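Local coordinates for protein 1,4-dihydroxy-6-naphtoate synthase (Archaeoglobus fulgidus, PDB 1ZBM) that probably converts cyclic dehypoxanthinylfutalosinate into 1,4-dihydroxy-6-naphthoate and dihydroxyacetone, a step in the biosynthesis of menaquinone, at residues D19-Y27 and F237-T246. Numbering follows the deposited sequence.
Sequences DADDAFMFY and FAMMYVNDYT
M25, modelled as selenomethionine, reaches from helix 20-27 to V242 and T246. Its CB rests against both methyls of V242. The chain runs out extended as far as SE, which lies 3.8 Å from T246 CG2. It then bends (chi3 -49°), and this bend lays CE against two methyls. One is V242 CG2, 3.6 Å from M25 CE. The other is T246 CG2, met tip to tip and tightly, with M25 CE only 3.4 Å away. T246 OG1 takes a hydrogen bond from N243 N at 3.0 Å, and it is also hydrogen-bonded to A83 in the strand 76-86.

V242 touches two more residues of the helix, D21 and F24. Its CG2 touches the backbone O of D21, while CG1 meets the F24 ring at the edge, near the ring plane. One face of that ring carries A238 CB in a CH-pi contact, 4.0 Å from the ring centroid. Beyond the two segments, F24 also touches A211 and A218 of two other helices.

The D21 carboxylate comes to the edge of the F237 ring, with OD2 3.3 Å from CE2. The two planes are almost perpendicular, 87° apart. No hydrogen bond joins the two segments.

The helix axes cross at -70°, and D21 and A238 bring the backbones together, CA to CA at 3.9 Å. F237 lies about 5 Å, side chain to side chain, from H152, the predicted proton acceptor. The contact thus joins the helix after the first strand to a late helix beside the probable active site of a two-domain, periplasmic-binding-protein-like fold.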
loop_
_atom_site.group_PDB
_atom_site.type_symbol
_atom_site.label_atom_id
_atom_site.label_comp_id
_atom_site.label_asym_id
_atom_site.label_seq_id
_atom_site.Cartn_x
_atom_site.Cartn_y
_atom_site.Cartn_z
ATOM N N ASP A 19 -4.647 -8.585 -0.926
ATOM C CA ASP A 19 -3.475 -8.785 -0.089
ATOM C C ASP A 19 -3.913 -9.092 1.338
ATOM O O ASP A 19 -4.944 -8.599 1.809
ATOM C CB ASP A 19 -2.579 -7.543 -0.100
ATOM C CG ASP A 19 -2.096 -7.181 -1.495
ATOM O OD1 ASP A 19 -1.508 -8.049 -2.169
ATOM O OD2 ASP A 19 -2.301 -6.025 -1.912
ATOM N N ALA A 20 -3.117 -9.912 2.017
ATOM C CA ALA A 20 -3.395 -10.319 3.390
ATOM C C ALA A 20 -3.644 -9.126 4.304
ATOM O O ALA A 20 -4.691 -9.034 4.946
ATOM C CB ALA A 20 -2.231 -11.148 3.921
ATOM N N ASP A 21 -2.683 -8.210 4.357
ATOM C CA ASP A 21 -2.821 -7.039 5.208
ATOM C C ASP A 21 -4.155 -6.341 4.950
ATOM O O ASP A 21 -4.805 -5.862 5.881
ATOM C CB ASP A 21 -1.655 -6.075 4.970
ATOM C CG ASP A 21 -1.599 -5.571 3.542
ATOM O OD1 ASP A 21 -1.815 -4.363 3.338
ATOM O OD2 ASP A 21 -1.352 -6.383 2.627
ATOM N N ASP A 22 -4.575 -6.303 3.689
ATOM C CA ASP A 22 -5.836 -5.660 3.328
ATOM C C ASP A 22 -7.059 -6.467 3.775
ATOM O O ASP A 22 -7.963 -5.926 4.406
ATOM C CB ASP A 22 -5.889 -5.416 1.819
ATOM C CG ASP A 22 -7.124 -4.679 1.401
ATOM O OD1 ASP A 22 -8.234 -5.259 1.488
ATOM O OD2 ASP A 22 -7.003 -3.507 0.983
ATOM N N ALA A 23 -7.089 -7.755 3.448
ATOM C CA ALA A 23 -8.204 -8.611 3.835
ATOM C C ALA A 23 -8.333 -8.584 5.356
ATOM O O ALA A 23 -9.437 -8.583 5.907
ATOM C CB ALA A 23 -7.953 -10.046 3.354
ATOM N N PHE A 24 -7.181 -8.565 6.020
ATOM C CA PHE A 24 -7.088 -8.525 7.473
ATOM C C PHE A 24 -7.849 -7.299 7.987
ATOM O O PHE A 24 -8.787 -7.422 8.775
ATOM C CB PHE A 24 -5.605 -8.461 7.866
ATOM C CG PHE A 24 -5.352 -8.458 9.347
ATOM C CD1 PHE A 24 -5.455 -9.631 10.091
ATOM C CD2 PHE A 24 -5.025 -7.278 10.000
ATOM C CE1 PHE A 24 -5.213 -9.633 11.475
ATOM C CE2 PHE A 24 -4.784 -7.264 11.381
ATOM C CZ PHE A 24 -4.887 -8.447 12.120
HETATM N N MSE A 25 -7.446 -6.125 7.507
HETATM C CA MSE A 25 -8.059 -4.855 7.872
HETATM C C MSE A 25 -9.566 -4.822 7.574
HETATM O O MSE A 25 -10.365 -4.354 8.398
HETATM C CB MSE A 25 -7.349 -3.728 7.112
HETATM C CG MSE A 25 -7.801 -2.323 7.450
HETATM SE SE MSE A 25 -7.064 -1.023 6.176
HETATM C CE MSE A 25 -5.205 -1.608 6.228
ATOM N N PHE A 26 -9.958 -5.342 6.413
ATOM C CA PHE A 26 -11.375 -5.346 6.012
ATOM C C PHE A 26 -12.216 -6.543 6.449
ATOM O O PHE A 26 -13.415 -6.576 6.178
ATOM C CB PHE A 26 -11.513 -5.222 4.491
ATOM C CG PHE A 26 -11.296 -3.833 3.967
ATOM C CD1 PHE A 26 -10.040 -3.423 3.556
ATOM C CD2 PHE A 26 -12.361 -2.951 3.844
ATOM C CE1 PHE A 26 -9.846 -2.149 3.020
ATOM C CE2 PHE A 26 -12.184 -1.674 3.312
ATOM C CZ PHE A 26 -10.926 -1.275 2.896
ATOM N N TYR A 27 -11.600 -7.513 7.120
ATOM C CA TYR A 27 -12.323 -8.701 7.565
ATOM C C TYR A 27 -13.647 -8.422 8.274
ATOM O O TYR A 27 -14.682 -8.968 7.899
ATOM C CB TYR A 27 -11.445 -9.561 8.479
ATOM C CG TYR A 27 -12.227 -10.647 9.171
ATOM C CD1 TYR A 27 -12.707 -10.472 10.471
ATOM C CD2 TYR A 27 -12.564 -11.821 8.498
ATOM C CE1 TYR A 27 -13.504 -11.438 11.075
ATOM C CE2 TYR A 27 -13.361 -12.787 9.095
ATOM C CZ TYR A 27 -13.827 -12.591 10.380
ATOM O OH TYR A 27 -14.615 -13.558 10.963
ATOM N N PHE A 237 3.094 -9.671 8.932
ATOM C CA PHE A 237 2.996 -8.759 7.794
ATOM C C PHE A 237 1.805 -7.820 7.932
ATOM O O PHE A 237 1.924 -6.604 7.753
ATOM C CB PHE A 237 2.855 -9.539 6.479
ATOM C CG PHE A 237 2.804 -8.659 5.255
ATOM C CD1 PHE A 237 3.938 -7.963 4.838
ATOM C CD2 PHE A 237 1.625 -8.525 4.526
ATOM C CE1 PHE A 237 3.900 -7.147 3.718
ATOM C CE2 PHE A 237 1.574 -7.710 3.405
ATOM C CZ PHE A 237 2.719 -7.019 2.997
ATOM N N ALA A 238 0.651 -8.395 8.238
ATOM C CA ALA A 238 -0.557 -7.603 8.394
ATOM C C ALA A 238 -0.398 -6.603 9.533
ATOM O O ALA A 238 -0.772 -5.443 9.392
ATOM C CB ALA A 238 -1.749 -8.516 8.658
HETATM N N MSE A 239 0.156 -7.050 10.657
HETATM C CA MSE A 239 0.341 -6.175 11.807
HETATM C C MSE A 239 1.346 -5.052 11.524
HETATM O O MSE A 239 1.346 -4.023 12.206
HETATM C CB MSE A 239 0.784 -6.992 13.024
HETATM C CG MSE A 239 -0.178 -6.919 14.207
HETATM SE SE MSE A 239 -1.137 -8.575 14.605
HETATM C CE MSE A 239 0.362 -9.643 15.229
HETATM N N MSE A 240 2.190 -5.257 10.515
HETATM C CA MSE A 240 3.191 -4.268 10.107
HETATM C C MSE A 240 2.545 -3.073 9.408
HETATM O O MSE A 240 3.027 -1.947 9.520
HETATM C CB MSE A 240 4.209 -4.895 9.144
HETATM C CG MSE A 240 5.351 -5.657 9.820
HETATM SE SE MSE A 240 6.412 -6.726 8.589
HETATM C CE MSE A 240 7.435 -5.354 7.688
ATOM N N TYR A 241 1.456 -3.325 8.684
ATOM C CA TYR A 241 0.776 -2.270 7.952
ATOM C C TYR A 241 -0.672 -2.022 8.359
ATOM O O TYR A 241 -1.414 -1.332 7.660
ATOM C CB TYR A 241 0.867 -2.557 6.453
ATOM C CG TYR A 241 2.279 -2.448 5.921
ATOM C CD1 TYR A 241 2.935 -1.216 5.880
ATOM C CD2 TYR A 241 2.973 -3.578 5.487
ATOM C CE1 TYR A 241 4.249 -1.115 5.424
ATOM C CE2 TYR A 241 4.286 -3.485 5.031
ATOM C CZ TYR A 241 4.916 -2.253 5.002
ATOM O OH TYR A 241 6.214 -2.165 4.567
ATOM N N VAL A 242 -1.078 -2.600 9.484
ATOM C CA VAL A 242 -2.433 -2.419 10.006
ATOM C C VAL A 242 -2.291 -2.218 11.516
ATOM O O VAL A 242 -2.397 -3.171 12.285
ATOM C CB VAL A 242 -3.334 -3.665 9.748
ATOM C CG1 VAL A 242 -4.735 -3.411 10.291
ATOM C CG2 VAL A 242 -3.391 -3.988 8.266
ATOM N N ASN A 243 -2.038 -0.977 11.925
ATOM C CA ASN A 243 -1.864 -0.634 13.338
ATOM C C ASN A 243 -2.366 0.776 13.637
ATOM O O ASN A 243 -3.273 1.263 12.967
ATOM C CB ASN A 243 -0.391 -0.734 13.721
ATOM C CG ASN A 243 0.518 -0.153 12.656
ATOM O OD1 ASN A 243 0.141 0.785 11.939
ATOM N ND2 ASN A 243 1.725 -0.698 12.548
ATOM N N ASP A 244 -1.777 1.426 14.638
ATOM C CA ASP A 244 -2.179 2.785 15.012
ATOM C C ASP A 244 -2.308 3.749 13.836
ATOM O O ASP A 244 -3.297 4.474 13.728
ATOM C CB ASP A 244 -1.186 3.405 16.003
ATOM C CG ASP A 244 -1.366 2.893 17.394
ATOM O OD1 ASP A 244 -2.511 2.959 17.918
ATOM O OD2 ASP A 244 -0.360 2.429 17.996
ATOM N N TYR A 245 -1.292 3.772 12.978
ATOM C CA TYR A 245 -1.279 4.673 11.833
ATOM C C TYR A 245 -2.467 4.432 10.911
ATOM O O TYR A 245 -2.994 5.366 10.295
ATOM C CB TYR A 245 0.010 4.516 11.023
ATOM C CG TYR A 245 1.290 4.828 11.769
ATOM C CD1 TYR A 245 1.410 5.974 12.554
ATOM C CD2 TYR A 245 2.400 3.996 11.656
ATOM C CE1 TYR A 245 2.605 6.282 13.205
ATOM C CE2 TYR A 245 3.597 4.299 12.301
ATOM C CZ TYR A 245 3.691 5.441 13.071
ATOM O OH TYR A 245 4.877 5.738 13.713
ATOM N N THR A 246 -2.876 3.172 10.810
ATOM C CA THR A 246 -3.997 2.787 9.967
ATOM C C THR A 246 -5.303 3.209 10.633
ATOM O O THR A 246 -6.247 3.626 9.961
ATOM C CB THR A 246 -4.025 1.256 9.749
ATOM O OG1 THR A 246 -2.684 0.771 9.601
ATOM C CG2 THR A 246 -4.820 0.900 8.485
#